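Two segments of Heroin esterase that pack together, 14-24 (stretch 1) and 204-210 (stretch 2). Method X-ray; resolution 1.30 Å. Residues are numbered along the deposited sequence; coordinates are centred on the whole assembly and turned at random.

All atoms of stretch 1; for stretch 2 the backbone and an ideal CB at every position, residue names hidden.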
# COMPACT_ATOMS: atom_id res chain seq x y z
N ALA A 14 -4.65 3.11 22.84
CA ALA A 14 -3.67 3.81 22.03
C ALA A 14 -4.23 5.08 21.41
O ALA A 14 -3.53 5.89 20.79
CB ALA A 14 -3.18 2.83 20.96
N LEU A 15 -5.52 5.33 21.55
CA LEU A 15 -6.13 6.48 20.88
C LEU A 15 -5.93 7.80 21.58
O LEU A 15 -5.99 8.87 20.95
CB LEU A 15 -7.63 6.18 20.73
CG LEU A 15 -8.32 6.79 19.53
CD1 LEU A 15 -7.98 6.05 18.25
CD2 LEU A 15 -9.84 6.79 19.75
N THR A 16 -5.70 7.89 22.90
CA THR A 16 -5.64 9.28 23.38
C THR A 16 -4.32 9.93 23.01
O THR A 16 -4.26 11.15 23.08
CB THR A 16 -5.83 9.41 24.89
OG1 THR A 16 -5.06 8.39 25.52
CG2 THR A 16 -7.28 9.17 25.26
N MET A 17 -3.32 9.17 22.63
CA MET A 17 -1.98 9.64 22.32
C MET A 17 -1.87 10.05 20.84
O MET A 17 -1.12 10.96 20.45
CB MET A 17 -0.99 8.54 22.68
CG MET A 17 -0.80 8.31 24.17
SD MET A 17 -2.21 7.59 25.03
CE MET A 17 -2.46 6.08 24.09
N LEU A 18 -2.67 9.35 20.04
CA LEU A 18 -2.71 9.51 18.59
C LEU A 18 -2.76 10.96 18.12
O LEU A 18 -3.66 11.77 18.23
CB LEU A 18 -3.89 8.71 18.02
CG LEU A 18 -3.51 7.32 17.51
CD1 LEU A 18 -4.71 6.38 17.50
CD2 LEU A 18 -2.92 7.43 16.11
N PRO A 19 -1.63 11.27 17.50
CA PRO A 19 -1.34 12.55 16.89
C PRO A 19 -2.32 12.92 15.78
O PRO A 19 -2.83 12.00 15.14
CB PRO A 19 0.01 12.27 16.20
CG PRO A 19 -0.01 10.79 15.99
CD PRO A 19 -0.52 10.30 17.33
N LYS A 20 -2.57 14.19 15.52
CA LYS A 20 -3.39 14.50 14.35
C LYS A 20 -2.49 14.54 13.11
O LYS A 20 -1.47 15.21 13.10
CB LYS A 20 -4.17 15.82 14.46
CG LYS A 20 -5.39 15.78 15.38
CD LYS A 20 -6.61 16.46 14.76
CE LYS A 20 -7.81 15.53 14.76
NZ LYS A 20 -8.95 16.02 15.58
N VAL A 21 -2.85 13.79 12.08
CA VAL A 21 -2.11 13.97 10.82
C VAL A 21 -3.05 14.69 9.87
O VAL A 21 -3.85 14.10 9.17
CB VAL A 21 -1.68 12.62 10.26
CG1 VAL A 21 -0.95 12.80 8.94
CG2 VAL A 21 -0.80 11.94 11.29
N ASP A 22 -2.95 16.01 9.94
CA ASP A 22 -3.91 16.81 9.20
C ASP A 22 -3.33 17.25 7.85
O ASP A 22 -2.37 18.04 7.84
CB ASP A 22 -4.32 18.00 10.09
CG ASP A 22 -4.55 19.30 9.33
OD1 ASP A 22 -5.18 19.30 8.25
OD2 ASP A 22 -4.08 20.35 9.86
N PHE A 23 -3.94 16.78 6.76
CA PHE A 23 -3.48 17.09 5.43
C PHE A 23 -3.57 18.54 5.08
O PHE A 23 -3.00 19.01 4.11
CB PHE A 23 -4.31 16.25 4.38
CG PHE A 23 -3.48 15.01 4.08
CD1 PHE A 23 -2.81 14.37 5.11
CD2 PHE A 23 -3.36 14.48 2.79
CE1 PHE A 23 -2.03 13.26 4.89
CE2 PHE A 23 -2.56 13.37 2.56
CZ PHE A 23 -1.89 12.78 3.60
N ALA A 24 -4.31 19.33 5.86
CA ALA A 24 -4.49 20.72 5.44
C ALA A 24 -3.17 21.47 5.57
O ALA A 24 -2.90 22.44 4.85
CB ALA A 24 -5.63 21.32 6.23
N UNK A 204 -16.28 11.12 9.26
CA UNK A 204 -15.82 12.50 9.12
C UNK A 204 -14.77 12.86 10.16
O UNK A 204 -14.00 13.84 9.89
CB UNK A 204 -17.00 13.46 9.23
N UNK A 205 -14.61 12.13 11.25
CA UNK A 205 -13.55 12.39 12.23
C UNK A 205 -13.08 11.15 12.95
O UNK A 205 -12.77 11.18 14.13
CB UNK A 205 -14.03 13.41 13.26
N UNK A 206 -13.01 10.05 12.19
CA UNK A 206 -12.44 8.79 12.69
C UNK A 206 -10.95 8.87 12.87
O UNK A 206 -10.29 9.83 12.39
CB UNK A 206 -12.77 7.64 11.74
N UNK A 207 -10.29 8.00 13.59
CA UNK A 207 -8.86 8.05 13.85
C UNK A 207 -8.03 7.98 12.56
O UNK A 207 -8.32 7.15 11.69
CB UNK A 207 -8.47 6.91 14.79
N UNK A 208 -7.03 8.87 12.48
CA UNK A 208 -6.00 8.98 11.48
C UNK A 208 -6.52 9.34 10.11
O UNK A 208 -6.00 10.28 9.45
CB UNK A 208 -5.22 7.67 11.40
N UNK A 209 -7.49 8.63 9.53
CA UNK A 209 -8.05 8.94 8.22
C UNK A 209 -9.54 9.21 8.40
O UNK A 209 -10.16 8.58 9.26
CB UNK A 209 -7.81 7.80 7.22
N UNK A 210 -10.03 10.07 7.54
CA UNK A 210 -11.39 10.61 7.67
C UNK A 210 -11.69 11.34 6.39
O UNK A 210 -10.78 11.61 5.56
CB UNK A 210 -11.54 11.53 8.88

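Position 204 lies beyond the reach of stretch 1: no atom of that stretch comes within 5.5 Å of its ideal CB, so the visible atoms set no preference. The deposited residue is Val 204.

At 205, CA-to-CB runs sideways and the ideal CB again has no near neighbour, but Lys 20 brings its ammonium group to this end of the loop. A side chain long enough to approach that charge would suit, acidic by preference, though a neutral acceptor could also serve. The residue is Asp 205. Its OD1 lies 3.9 Å from Lys 20 NZ, a long salt bridge, and a water also bridges the pair: water 1 accepts from Lys 20 NZ at 2.5 Å and donates to Asp 205 OD2 at 2.6 Å.

Position 206 is out of reach, and stretch 1 is silent about it. It is Thr 206, which works within its own loop: Thr 206 OG1 donates to the backbone O of position 209 at 2.8 Å.

Position 207 points toward stretch 1, with its ideal CB 3.6 Å from Leu 15 CD1 and 4.7 Å from Leu 18 CD1. Methyl groups this near ask for a compact apolar side chain; phi of -60° and psi of 134° also admit proline. Pro 207 answers both conditions, its CG resting 3.5 Å from Leu 15 CD1.

At 208 the backbone has positive phi (65/-53), a setting often given to glycine or asparagine. The CB, however, points sideways with Leu 18 CD2 at 5.2 Å, leaving room for a medium-sized apolar chain to reach that methyl. Leu 208 accepts the unusual backbone and has more of its area covered by stretch 1 than any other residue of its stretch. With chi1 m and chi2 t, it brings CD2 to 3.3 Å from Leu 18 CD2, a tight apolar contact. Its backbone also joins in: water 2 accepts from Val 21 N at 2.9 Å and donates to Leu 208 O at 3.2 Å.

Position 209 has a sideways CB with nothing near, while the ring of Phe 23 stands farther off. A long side chain could cross that gap, aromatic or flexible like methionine. Trp 209 does so with its six-membered ring, edge toward the face of Phe 23: the planes meet at 89°, the centroids are 5.1 Å apart, and Trp 209 CH2 approaches Phe 23 CZ to 3.8 Å.

Position 210 also points sideways, and stretch 1 offers its CB no close pocket, so many polar or aromatic side chains would fit. His 210 occupies the N-cap position before a helix, its side chain no nearer than 5.0 Å to stretch 1.

Stretch 2 204-210: VDTPLWH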
# COMPACT_ATOMS: atom_id res chain seq x y z
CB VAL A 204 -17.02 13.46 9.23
CG1 VAL A 204 -18.05 13.22 8.14
CG2 VAL A 204 -17.69 13.36 10.62
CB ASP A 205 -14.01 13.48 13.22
CG ASP A 205 -12.85 14.08 14.01
OD1 ASP A 205 -11.73 14.27 13.45
OD2 ASP A 205 -13.08 14.36 15.23
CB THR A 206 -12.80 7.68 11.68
OG1 THR A 206 -12.76 8.20 10.32
CG2 THR A 206 -14.20 7.18 11.96
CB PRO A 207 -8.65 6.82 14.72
CG PRO A 207 -9.96 6.61 15.43
CD PRO A 207 -10.96 6.88 14.33
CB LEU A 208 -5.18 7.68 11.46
CG LEU A 208 -4.41 7.43 12.77
CD1 LEU A 208 -3.49 6.24 12.55
CD2 LEU A 208 -3.70 8.71 13.17
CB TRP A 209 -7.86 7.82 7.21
CG TRP A 209 -7.78 8.28 5.76
CD1 TRP A 209 -8.58 7.98 4.72
CD2 TRP A 209 -6.75 9.16 5.24
NE1 TRP A 209 -8.15 8.60 3.55
CE2 TRP A 209 -7.04 9.32 3.88
CE3 TRP A 209 -5.66 9.78 5.86
CZ2 TRP A 209 -6.23 10.13 3.05
CZ3 TRP A 209 -4.86 10.59 5.03
CH2 TRP A 209 -5.15 10.75 3.67
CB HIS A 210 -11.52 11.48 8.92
CG HIS A 210 -10.45 12.53 9.08
ND1 HIS A 210 -9.62 12.58 10.19
CD2 HIS A 210 -10.07 13.53 8.24
CE1 HIS A 210 -8.79 13.59 10.01
NE2 HIS A 210 -9.06 14.17 8.86
O HOH W 1 -11.01 15.14 16.67
O HOH W 2 -5.43 12.57 11.58
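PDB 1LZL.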